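Local structure of GCN5-related N-acetyltransferase (Exiguobacterium sibiricum 255-15, 3GY9) at residues 40-45 and 78-83; 50-55 and 98-103; 65-70 and 102-107. The protein binds coenzyme A and is probably an acyltransferase of the GCN5-related N-acetyltransferase family, its acceptor substrate being unknown. One frame throughout, in Å; residues are numbered along the deposited sequence.

Contact 1 of 3, residues 40-45 and 78-83; sequences REESFQ and RIRHVY. With COA (coenzyme A), chain B; SO4 (sulfate ion), chain E; SO4 (sulfate ion), chain F.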
loop_
_atom_site.group_PDB
_atom_site.type_symbol
_atom_site.label_atom_id
_atom_site.label_comp_id
_atom_site.label_asym_id
_atom_site.label_seq_id
_atom_site.Cartn_x
_atom_site.Cartn_y
_atom_site.Cartn_z
ATOM N N ARG A 40 3.779 -0.115 16.852
ATOM C CA ARG A 40 3.090 0.292 18.092
ATOM C C ARG A 40 2.471 1.673 17.985
ATOM O O ARG A 40 1.378 1.907 18.510
ATOM C CB ARG A 40 4.034 0.237 19.298
ATOM C CG ARG A 40 4.440 -1.189 19.644
ATOM C CD ARG A 40 5.493 -1.227 20.717
ATOM N NE ARG A 40 6.675 -0.471 20.308
ATOM C CZ ARG A 40 7.436 0.255 21.130
ATOM N NH1 ARG A 40 7.165 0.332 22.417
ATOM N NH2 ARG A 40 8.484 0.908 20.648
ATOM N N GLU A 41 3.169 2.579 17.306
ATOM C CA GLU A 41 2.713 3.946 17.126
ATOM C C GLU A 41 1.762 4.075 15.940
ATOM O O GLU A 41 0.756 4.800 16.019
ATOM C CB GLU A 41 3.914 4.865 16.908
ATOM C CG GLU A 41 4.912 4.849 18.044
ATOM N N GLU A 42 2.113 3.437 14.822
ATOM C CA GLU A 42 1.287 3.467 13.618
ATOM C C GLU A 42 0.899 2.032 13.369
ATOM O O GLU A 42 1.608 1.283 12.703
ATOM C CB GLU A 42 2.040 4.110 12.449
ATOM C CG GLU A 42 2.286 5.587 12.686
ATOM C CD GLU A 42 2.973 6.325 11.548
ATOM O OE1 GLU A 42 3.684 5.695 10.735
ATOM O OE2 GLU A 42 2.848 7.561 11.503
ATOM N N SER A 43 -0.219 1.651 13.968
ATOM C CA SER A 43 -0.660 0.269 14.033
ATOM C C SER A 43 -1.540 -0.136 12.856
ATOM O O SER A 43 -1.787 -1.329 12.665
ATOM C CB SER A 43 -1.467 0.055 15.322
ATOM O OG SER A 43 -2.734 0.697 15.253
ATOM N N PHE A 44 -2.050 0.845 12.116
ATOM C CA PHE A 44 -3.011 0.583 11.033
ATOM C C PHE A 44 -4.268 -0.164 11.527
ATOM O O PHE A 44 -4.923 -0.849 10.727
ATOM C CB PHE A 44 -2.308 -0.169 9.878
ATOM C CG PHE A 44 -1.233 0.648 9.219
ATOM C CD1 PHE A 44 -1.526 1.509 8.173
ATOM C CD2 PHE A 44 0.074 0.612 9.692
ATOM C CE1 PHE A 44 -0.543 2.304 7.600
ATOM C CE2 PHE A 44 1.046 1.416 9.119
ATOM C CZ PHE A 44 0.744 2.247 8.086
ATOM N N GLN A 45 -4.608 -0.015 12.807
ATOM C CA GLN A 45 -5.766 -0.676 13.399
ATOM C C GLN A 45 -6.915 0.296 13.658
ATOM O O GLN A 45 -8.009 -0.145 13.992
ATOM C CB GLN A 45 -5.400 -1.346 14.726
ATOM C CG GLN A 45 -4.320 -2.424 14.626
ATOM C CD GLN A 45 -4.637 -3.479 13.579
ATOM O OE1 GLN A 45 -5.662 -4.170 13.664
ATOM N NE2 GLN A 45 -3.774 -3.608 12.588
ATOM N N ARG A 78 -2.940 8.650 2.842
ATOM C CA ARG A 78 -1.653 8.306 2.274
ATOM C C ARG A 78 -1.566 6.797 2.127
ATOM O O ARG A 78 -1.819 6.070 3.105
ATOM C CB ARG A 78 -0.538 8.776 3.207
ATOM C CG ARG A 78 0.821 8.620 2.573
ATOM C CD ARG A 78 1.915 9.034 3.545
ATOM N NE ARG A 78 3.226 9.120 2.887
ATOM C CZ ARG A 78 3.735 10.242 2.374
ATOM N NH1 ARG A 78 3.061 11.377 2.363
ATOM N NH2 ARG A 78 4.918 10.206 1.791
ATOM N N ILE A 79 -1.250 6.320 0.920
ATOM C CA ILE A 79 -0.994 4.915 0.679
ATOM C C ILE A 79 0.454 4.624 1.063
ATOM O O ILE A 79 1.350 5.316 0.611
ATOM C CB ILE A 79 -1.290 4.558 -0.784
ATOM C CG1 ILE A 79 -2.802 4.735 -1.038
ATOM C CG2 ILE A 79 -0.812 3.144 -1.111
ATOM C CD1 ILE A 79 -3.209 4.632 -2.499
ATOM N N ARG A 80 0.651 3.648 1.957
ATOM C CA ARG A 80 1.946 3.436 2.581
ATOM C C ARG A 80 2.419 2.021 2.510
ATOM O O ARG A 80 1.641 1.079 2.576
ATOM C CB ARG A 80 1.869 3.803 4.057
ATOM C CG ARG A 80 1.369 5.227 4.287
ATOM C CD ARG A 80 1.826 5.778 5.630
ATOM N NE ARG A 80 3.267 5.965 5.684
ATOM C CZ ARG A 80 3.964 6.203 6.790
ATOM N NH1 ARG A 80 3.377 6.272 7.972
ATOM N NH2 ARG A 80 5.275 6.316 6.712
ATOM N N HIS A 81 3.737 1.894 2.441
ATOM C CA HIS A 81 4.424 0.623 2.658
ATOM C C HIS A 81 4.079 -0.448 1.651
ATOM O O HIS A 81 4.020 -1.625 1.983
ATOM C CB HIS A 81 4.190 0.095 4.083
ATOM C CG HIS A 81 4.432 1.107 5.162
ATOM N ND1 HIS A 81 5.626 1.777 5.311
ATOM C CD2 HIS A 81 3.623 1.556 6.154
ATOM C CE1 HIS A 81 5.548 2.577 6.363
ATOM N NE2 HIS A 81 4.331 2.479 6.873
ATOM N N VAL A 82 3.865 -0.072 0.399
ATOM C CA VAL A 82 3.526 -1.037 -0.636
ATOM C C VAL A 82 4.792 -1.689 -1.156
ATOM O O VAL A 82 5.695 -1.014 -1.627
ATOM C CB VAL A 82 2.814 -0.341 -1.815
ATOM C CG1 VAL A 82 2.679 -1.301 -2.992
ATOM C CG2 VAL A 82 1.463 0.187 -1.364
ATOM N N TYR A 83 4.849 -3.009 -1.053
ATOM C CA TYR A 83 6.034 -3.769 -1.481
ATOM C C TYR A 83 5.613 -5.177 -1.874
ATOM O O TYR A 83 4.876 -5.829 -1.132
ATOM C CB TYR A 83 7.061 -3.854 -0.342
ATOM C CG TYR A 83 8.318 -4.562 -0.758
ATOM C CD1 TYR A 83 9.307 -3.903 -1.478
ATOM C CD2 TYR A 83 8.512 -5.894 -0.444
ATOM C CE1 TYR A 83 10.464 -4.561 -1.876
ATOM C CE2 TYR A 83 9.673 -6.559 -0.852
ATOM C CZ TYR A 83 10.631 -5.894 -1.566
ATOM O OH TYR A 83 11.787 -6.534 -1.972
HETATM N N1A COA B . 8.803 -3.876 -11.072
HETATM C C2A COA B . 8.179 -2.642 -11.107
HETATM N N3A COA B . 6.960 -2.485 -11.738
HETATM C C4A COA B . 6.373 -3.558 -12.326
HETATM C C5A COA B . 6.984 -4.809 -12.305
HETATM C C6A COA B . 8.211 -4.965 -11.670
HETATM N N6A COA B . 8.869 -6.116 -11.725
HETATM N N7A COA B . 6.169 -5.667 -12.970
HETATM C C8A COA B . 5.078 -4.998 -13.400
HETATM N N9A COA B . 5.205 -3.686 -13.012
HETATM C C1B COA B . 4.284 -2.580 -13.291
HETATM C C2B COA B . 3.845 -2.559 -14.747
HETATM O O2B COA B . 3.690 -1.219 -15.174
HETATM C C3B COA B . 2.513 -3.261 -14.720
HETATM O O3B COA B . 1.639 -2.867 -15.749
HETATM P P3B COA B . 1.322 -3.935 -16.908
HETATM O O7A COA B . 0.351 -3.335 -17.898
HETATM O O8A COA B . 2.633 -4.283 -17.566
HETATM O O9A COA B . 0.720 -5.188 -16.316
HETATM C C4B COA B . 1.981 -2.834 -13.371
HETATM O O4B COA B . 3.110 -2.759 -12.522
HETATM C C5B COA B . 0.918 -3.782 -12.811
HETATM O O5B COA B . 1.446 -5.080 -12.711
HETATM P P1A COA B . 1.322 -5.985 -11.370
HETATM O O1A COA B . -0.041 -5.885 -10.759
HETATM O O2A COA B . 1.746 -7.352 -11.798
HETATM O O3A COA B . 2.457 -5.296 -10.484
HETATM P P2A COA B . 3.314 -5.941 -9.296
HETATM O O4A COA B . 2.580 -7.060 -8.579
HETATM O O5A COA B . 4.683 -6.234 -9.789
HETATM O O6A COA B . 3.356 -4.680 -8.305
HETATM C CBP COA B . 4.953 -2.969 -7.655
HETATM C CCP COA B . 3.944 -3.443 -8.704
HETATM C CDP COA B . 4.212 -2.667 -6.355
HETATM C CEP COA B . 5.602 -1.675 -8.187
HETATM C CAP COA B . 6.005 -4.070 -7.411
HETATM O OAP COA B . 6.572 -4.456 -8.643
HETATM C C9P COA B . 7.094 -3.584 -6.495
HETATM O O9P COA B . 6.949 -3.624 -5.101
HETATM N N8P COA B . 8.172 -3.112 -7.112
HETATM C C7P COA B . 9.328 -2.609 -6.378
HETATM C C6P COA B . 9.974 -1.426 -7.101
HETATM C C5P COA B . 10.599 -1.878 -8.402
HETATM O O5P COA B . 10.283 -2.970 -8.905
HETATM N N4P COA B . 11.487 -1.052 -8.953
HETATM C C3P COA B . 11.937 -1.212 -10.319
HETATM C C2P COA B . 12.828 -2.440 -10.500
HETATM S S1P COA B . 14.272 -2.499 -9.409
HETATM S S SO4 E . 5.584 5.273 2.748
HETATM O O1 SO4 E . 5.647 3.936 2.151
HETATM O O2 SO4 E . 6.418 5.351 3.942
HETATM O O3 SO4 E . 4.207 5.604 3.081
HETATM O O4 SO4 E . 6.044 6.271 1.773
HETATM S S SO4 F . 7.524 5.575 9.322
HETATM O O1 SO4 F . 7.943 5.379 7.933
HETATM O O2 SO4 F . 7.034 4.293 9.823
HETATM O O3 SO4 F . 6.525 6.654 9.370
HETATM O O4 SO4 F . 8.673 5.962 10.128
HETATM O O HOH W 1 4.398 3.347 9.578
#
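Glu-42 OE1 meets Arg-80 NH1 at 2.8 Å in a salt bridge that ties the loop 40-45 to strand 78-83. Its hydrogen bond is weak, bent to 129° at the proton, and the carboxylate stands almost square to the guanidinium, so the pairing probably owes more to charge than to alignment. Arginine suits this place because its in-plane N-H groups point out along different edges and can serve Glu-42 and two sulfates: Arg-80 NE reaches O3 of the chain E sulfate at 2.8 Å and Arg-80 NH2 reaches O3 of the chain F sulfate at 3.0 Å. A turn at chi3 (67°) swings the guanidinium back over His-81, whose NE2 lies 3.7 Å above its plane. Water 1 joins His-81 NE2 to Glu-42 OE1 and to the chain F sulfate. Below this polar layer Phe-44 CZ packs at 3.5 Å on His-81 CD2, rim to rim, with the ring planes at 78°. Met-68 of strand 61-69 touches Glu-42, Phe-44 and Arg-80 alike. With an alanine in place of Arg-80, Glu-42 would probably lose its cationic mate, and both sulfates a main donor. Two sulfates, probably from the crystallisation liquor, gathered round Arg-80 with further bonds from Arg-34 and Asn-38, are consistent with a patch that favours anions.

Contact 2 of 3, residues 50-55 and 98-103; sequences AMFVAL and LEKIMS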
loop_
_atom_site.group_PDB
_atom_site.type_symbol
_atom_site.label_atom_id
_atom_site.label_comp_id
_atom_site.label_asym_id
_atom_site.label_seq_id
_atom_site.Cartn_x
_atom_site.Cartn_y
_atom_site.Cartn_z
ATOM N N ALA A 50 -5.643 1.041 7.421
ATOM C CA ALA A 50 -5.588 -0.414 7.317
ATOM C C ALA A 50 -4.263 -0.816 6.706
ATOM O O ALA A 50 -3.667 -0.063 5.918
ATOM C CB ALA A 50 -6.708 -0.916 6.454
HETATM N N MSE A 51 -3.824 -2.037 7.030
HETATM C CA MSE A 51 -2.663 -2.638 6.404
HETATM C C MSE A 51 -3.104 -3.977 5.867
HETATM O O MSE A 51 -3.822 -4.725 6.559
HETATM C CB MSE A 51 -1.545 -2.847 7.407
HETATM C CG MSE A 51 -0.278 -3.468 6.862
HETATM SE SE MSE A 51 0.503 -2.561 5.297
HETATM C CE MSE A 51 0.511 -0.794 5.992
ATOM N N PHE A 52 -2.684 -4.270 4.636
ATOM C CA PHE A 52 -3.008 -5.543 4.003
ATOM C C PHE A 52 -1.767 -6.345 3.672
ATOM O O PHE A 52 -0.694 -5.792 3.467
ATOM C CB PHE A 52 -3.803 -5.313 2.714
ATOM C CG PHE A 52 -5.076 -4.582 2.936
ATOM C CD1 PHE A 52 -6.191 -5.249 3.410
ATOM C CD2 PHE A 52 -5.171 -3.224 2.678
ATOM C CE1 PHE A 52 -7.378 -4.567 3.642
ATOM C CE2 PHE A 52 -6.371 -2.534 2.909
ATOM C CZ PHE A 52 -7.471 -3.217 3.384
ATOM N N VAL A 53 -1.947 -7.666 3.612
ATOM C CA VAL A 53 -0.940 -8.559 3.062
ATOM C C VAL A 53 -1.556 -9.423 1.976
ATOM O O VAL A 53 -2.750 -9.765 2.054
ATOM C CB VAL A 53 -0.304 -9.510 4.121
ATOM C CG1 VAL A 53 0.679 -8.742 4.965
ATOM C CG2 VAL A 53 -1.360 -10.208 4.950
ATOM N N ALA A 54 -0.725 -9.781 0.995
ATOM C CA ALA A 54 -1.105 -10.752 -0.030
ATOM C C ALA A 54 -0.477 -12.074 0.385
ATOM O O ALA A 54 0.723 -12.137 0.618
ATOM C CB ALA A 54 -0.594 -10.338 -1.371
ATOM N N LEU A 55 -1.312 -13.097 0.503
ATOM C CA LEU A 55 -0.883 -14.422 0.881
ATOM C C LEU A 55 -0.967 -15.362 -0.295
ATOM O O LEU A 55 -1.980 -15.409 -1.006
ATOM C CB LEU A 55 -1.753 -14.970 1.994
ATOM C CG LEU A 55 -1.710 -14.200 3.303
ATOM C CD1 LEU A 55 -2.630 -14.870 4.278
ATOM C CD2 LEU A 55 -0.315 -14.129 3.896
ATOM N N LEU A 98 -3.525 -2.660 -4.588
ATOM C CA LEU A 98 -3.894 -1.255 -4.729
ATOM C C LEU A 98 -5.376 -1.074 -4.968
ATOM O O LEU A 98 -5.977 -0.153 -4.432
ATOM C CB LEU A 98 -3.097 -0.586 -5.829
ATOM C CG LEU A 98 -1.856 0.187 -5.362
ATOM C CD1 LEU A 98 -2.275 1.452 -4.579
ATOM C CD2 LEU A 98 -0.951 -0.669 -4.502
ATOM N N GLU A 99 -5.981 -1.937 -5.769
ATOM C CA GLU A 99 -7.428 -1.815 -6.042
ATOM C C GLU A 99 -8.245 -1.965 -4.756
ATOM O O GLU A 99 -9.204 -1.230 -4.546
ATOM C CB GLU A 99 -7.893 -2.787 -7.138
ATOM C CG GLU A 99 -7.388 -2.360 -8.505
ATOM C CD GLU A 99 -7.830 -3.254 -9.640
ATOM O OE1 GLU A 99 -8.317 -4.380 -9.385
ATOM O OE2 GLU A 99 -7.662 -2.817 -10.800
ATOM N N LYS A 100 -7.824 -2.871 -3.881
ATOM C CA LYS A 100 -8.476 -3.048 -2.590
ATOM C C LYS A 100 -8.273 -1.824 -1.691
ATOM O O LYS A 100 -9.229 -1.302 -1.102
ATOM C CB LYS A 100 -7.967 -4.316 -1.896
ATOM C CG LYS A 100 -8.742 -4.679 -0.644
ATOM C CD LYS A 100 -8.312 -6.032 -0.104
ATOM C CE LYS A 100 -9.091 -6.412 1.137
ATOM N NZ LYS A 100 -10.406 -7.063 0.802
ATOM N N ILE A 101 -7.026 -1.369 -1.616
ATOM C CA ILE A 101 -6.684 -0.187 -0.835
ATOM C C ILE A 101 -7.485 1.028 -1.287
ATOM O O ILE A 101 -8.061 1.757 -0.473
ATOM C CB ILE A 101 -5.175 0.117 -0.955
ATOM C CG1 ILE A 101 -4.360 -0.938 -0.187
ATOM C CG2 ILE A 101 -4.863 1.517 -0.416
ATOM C CD1 ILE A 101 -2.864 -0.902 -0.462
HETATM N N MSE A 102 -7.521 1.264 -2.592
HETATM C CA MSE A 102 -8.162 2.465 -3.140
HETATM C C MSE A 102 -9.655 2.443 -2.839
HETATM O O MSE A 102 -10.239 3.426 -2.385
HETATM C CB MSE A 102 -7.895 2.567 -4.642
HETATM C CG MSE A 102 -6.436 2.787 -4.907
HETATM SE SE MSE A 102 -5.962 2.429 -6.745
HETATM C CE MSE A 102 -6.662 3.878 -7.314
ATOM N N SER A 103 -10.276 1.313 -3.116
ATOM C CA SER A 103 -11.707 1.206 -2.927
ATOM C C SER A 103 -12.105 1.436 -1.460
ATOM O O SER A 103 -13.090 2.145 -1.174
ATOM C CB SER A 103 -12.192 -0.136 -3.466
ATOM O OG SER A 103 -13.587 -0.257 -3.341
#
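Phe-52 receives helix residues 98-103 through two neighbouring side chains, Lys-100 and Ile-101. The aliphatic end of Lys-100 lies over one face of the ring: CD sits 4.1 Å above the ring plane, displaced toward the rim, and CE comes to 3.6 Å from Phe-52 CE1. Ile-101 CG1 approaches obliquely, touching Phe-52 CD2 at 3.8 Å. A lysine fits here because its methylenes can cover an aromatic ring while the ammonium group turns elsewhere; the chain runs straight from the helix until a bend at chi4 (85°) turns NZ away from the ring. Ile-101, branched and buried, offers its CG1 methylene to the ring as an apolar neighbour. The CB bond of Phe-52 already points toward the helix, and chi1 (-59°) sets the ring beside the backbone N, with CG anti to the carbonyl carbon. Leu-97 and Glu-104 of helix 93-105 also touch Phe-52, while Ile-101 leans on Tyr-67 and Lys-100 on Ile-6. Strand 50-55 runs antiparallel between strands 5-8 and 61-69, with backbone bonds to both, and helix 93-105 crosses this part of the sheet on the face to which Phe-52 projects.

Contact 3 of 3, residues 65-70 and 102-107; sequences GGYMKQ and MSEAFL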
loop_
_atom_site.group_PDB
_atom_site.type_symbol
_atom_site.label_atom_id
_atom_site.label_comp_id
_atom_site.label_asym_id
_atom_site.label_seq_id
_atom_site.Cartn_x
_atom_site.Cartn_y
_atom_site.Cartn_z
ATOM N N GLY A 65 0.818 -3.715 1.969
ATOM C CA GLY A 65 0.502 -2.331 1.603
ATOM C C GLY A 65 -0.775 -1.889 2.268
ATOM O O GLY A 65 -1.676 -2.683 2.485
ATOM N N GLY A 66 -0.868 -0.597 2.550
ATOM C CA GLY A 66 -2.029 -0.112 3.247
ATOM C C GLY A 66 -2.185 1.365 3.108
ATOM O O GLY A 66 -1.654 1.975 2.189
ATOM N N TYR A 67 -2.946 1.936 4.030
ATOM C CA TYR A 67 -3.224 3.368 4.006
ATOM C C TYR A 67 -3.509 3.882 5.405
ATOM O O TYR A 67 -3.867 3.129 6.316
ATOM C CB TYR A 67 -4.420 3.670 3.081
ATOM C CG TYR A 67 -5.727 3.183 3.633
ATOM C CD1 TYR A 67 -6.184 1.886 3.373
ATOM C CD2 TYR A 67 -6.515 4.004 4.433
ATOM C CE1 TYR A 67 -7.391 1.428 3.904
ATOM C CE2 TYR A 67 -7.719 3.545 4.981
ATOM C CZ TYR A 67 -8.149 2.250 4.705
ATOM O OH TYR A 67 -9.351 1.822 5.264
HETATM N N MSE A 68 -3.320 5.183 5.566
HETATM C CA MSE A 68 -3.671 5.877 6.785
HETATM C C MSE A 68 -3.817 7.367 6.483
HETATM O O MSE A 68 -3.680 7.797 5.346
HETATM C CB MSE A 68 -2.628 5.613 7.878
HETATM C CG MSE A 68 -1.241 6.126 7.568
HETATM SE SE MSE A 68 0.022 5.873 9.026
HETATM C CE MSE A 68 -0.583 7.321 10.127
ATOM N N LYS A 69 -4.127 8.155 7.502
ATOM C CA LYS A 69 -4.307 9.567 7.301
ATOM C C LYS A 69 -3.002 10.233 6.881
ATOM O O LYS A 69 -1.948 9.950 7.444
ATOM C CB LYS A 69 -4.832 10.201 8.592
ATOM C CG LYS A 69 -5.238 11.641 8.407
ATOM C CD LYS A 69 -5.701 12.286 9.706
ATOM C CE LYS A 69 -5.866 13.794 9.539
ATOM N NZ LYS A 69 -4.587 14.460 9.112
ATOM N N GLN A 70 -3.081 11.133 5.898
ATOM C CA GLN A 70 -1.944 11.976 5.523
ATOM C C GLN A 70 -1.858 13.112 6.506
ATOM O O GLN A 70 -2.797 13.860 6.667
ATOM C CB GLN A 70 -2.112 12.521 4.109
ATOM C CG GLN A 70 -1.087 13.595 3.709
ATOM C CD GLN A 70 0.326 13.076 3.670
ATOM O OE1 GLN A 70 0.610 12.038 3.091
ATOM N NE2 GLN A 70 1.238 13.807 4.294
HETATM N N MSE A 102 -7.521 1.264 -2.592
HETATM C CA MSE A 102 -8.162 2.465 -3.140
HETATM C C MSE A 102 -9.655 2.443 -2.839
HETATM O O MSE A 102 -10.239 3.426 -2.385
HETATM C CB MSE A 102 -7.895 2.567 -4.642
HETATM C CG MSE A 102 -6.436 2.787 -4.907
HETATM SE SE MSE A 102 -5.962 2.429 -6.745
HETATM C CE MSE A 102 -6.662 3.878 -7.314
ATOM N N SER A 103 -10.276 1.313 -3.116
ATOM C CA SER A 103 -11.707 1.206 -2.927
ATOM C C SER A 103 -12.105 1.436 -1.460
ATOM O O SER A 103 -13.090 2.145 -1.174
ATOM C CB SER A 103 -12.192 -0.136 -3.466
ATOM O OG SER A 103 -13.587 -0.257 -3.341
ATOM N N GLU A 104 -11.334 0.886 -0.535
ATOM C CA GLU A 104 -11.655 1.065 0.869
ATOM C C GLU A 104 -11.307 2.472 1.350
ATOM O O GLU A 104 -12.093 3.086 2.063
ATOM C CB GLU A 104 -10.941 0.033 1.732
ATOM C CG GLU A 104 -11.302 0.121 3.202
ATOM C CD GLU A 104 -10.701 -0.985 4.017
ATOM O OE1 GLU A 104 -11.007 -2.164 3.724
ATOM O OE2 GLU A 104 -9.930 -0.675 4.950
ATOM N N ALA A 105 -10.133 2.981 0.986
ATOM C CA ALA A 105 -9.681 4.245 1.508
ATOM C C ALA A 105 -10.562 5.391 1.066
ATOM O O ALA A 105 -10.726 6.370 1.795
ATOM C CB ALA A 105 -8.233 4.500 1.100
ATOM N N PHE A 106 -11.117 5.283 -0.132
ATOM C CA PHE A 106 -12.016 6.332 -0.633
ATOM C C PHE A 106 -13.369 6.381 0.094
ATOM O O PHE A 106 -14.169 7.269 -0.162
ATOM C CB PHE A 106 -12.205 6.230 -2.163
ATOM C CG PHE A 106 -11.101 6.892 -2.958
ATOM C CD1 PHE A 106 -10.729 8.217 -2.712
ATOM C CD2 PHE A 106 -10.427 6.205 -3.960
ATOM C CE1 PHE A 106 -9.731 8.831 -3.448
ATOM C CE2 PHE A 106 -9.429 6.832 -4.702
ATOM C CZ PHE A 106 -9.071 8.130 -4.432
ATOM N N LEU A 107 -13.626 5.445 1.008
ATOM C CA LEU A 107 -14.791 5.559 1.888
ATOM C C LEU A 107 -14.557 6.593 2.978
ATOM O O LEU A 107 -15.517 7.107 3.546
ATOM C CB LEU A 107 -15.126 4.219 2.549
ATOM C CG LEU A 107 -15.561 3.111 1.604
ATOM C CD1 LEU A 107 -15.600 1.781 2.353
ATOM C CD2 LEU A 107 -16.911 3.411 0.960
HETATM O O HOH W 2 -11.775 3.606 4.735
#
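The ring of Tyr-67 takes the methyl group of Ala-105 on one face and the carboxylate of Glu-104 at its hydroxyl edge. Ala-105 CB stands 3.8 Å from the ring centroid and only 12° off the normal, a CH-pi contact centred on the face. This is helix-on-sheet packing in the GNAT fold, where helix 93-105, which follows strand 76-84, covers one side of the central mixed sheet. Alanine suits the place because its short side chain lets the helix backbone come close: the CA atoms of Tyr-67 and Ala-105 are 7.0 Å apart. With the CB bond of Tyr-67 already pointing toward the helix, chi1 (70°) places CG between the backbone N and the carbonyl carbon and sets one face of the ring against Ala-105 CB. The phenol then needs a polar partner at its far end, which Glu-104 supplies with an extended chain. That carboxylate is turned 83° from the ring plane, and its other oxygen, OE1, forms a salt bridge with Arg-8. Leu-112 of strand 111-114 also packs against Ala-105. Water 2 donates to both Tyr-67 OH and the backbone O of Glu-104, giving the hydroxyl a second link to the helix. In the direct bond, Tyr-67 OH donates to Glu-104 OE2 at 2.6 Å, in the plane of the ring and on the anti lone pair of that oxygen.

Overall arrangement
The three contacts lie on the two faces of one sheet. Contacts 2 and 3 share helix 93-105, and their centres are about 8 Å apart; their strands 50-55 and 61-69 are neighbours, joined by backbone pairs such as Ala-50 O with Tyr-67 N at 2.8 Å. Contact 1 brings the loop 40-45 to the other face, its centre about 11 Å from that of contact 2 and 10 Å from that of contact 3. Ile-79 CG1, on the side of strand 76-84 away from the loop, packs on Ile-101 CG2 at 3.9 Å. Coenzyme A binds where that strand and helix succeed one another: segment 78-83 carries Val-82 and Tyr-83 of its pocket, and the side chain of Ile-101 lies about 9 Å from the cofactor.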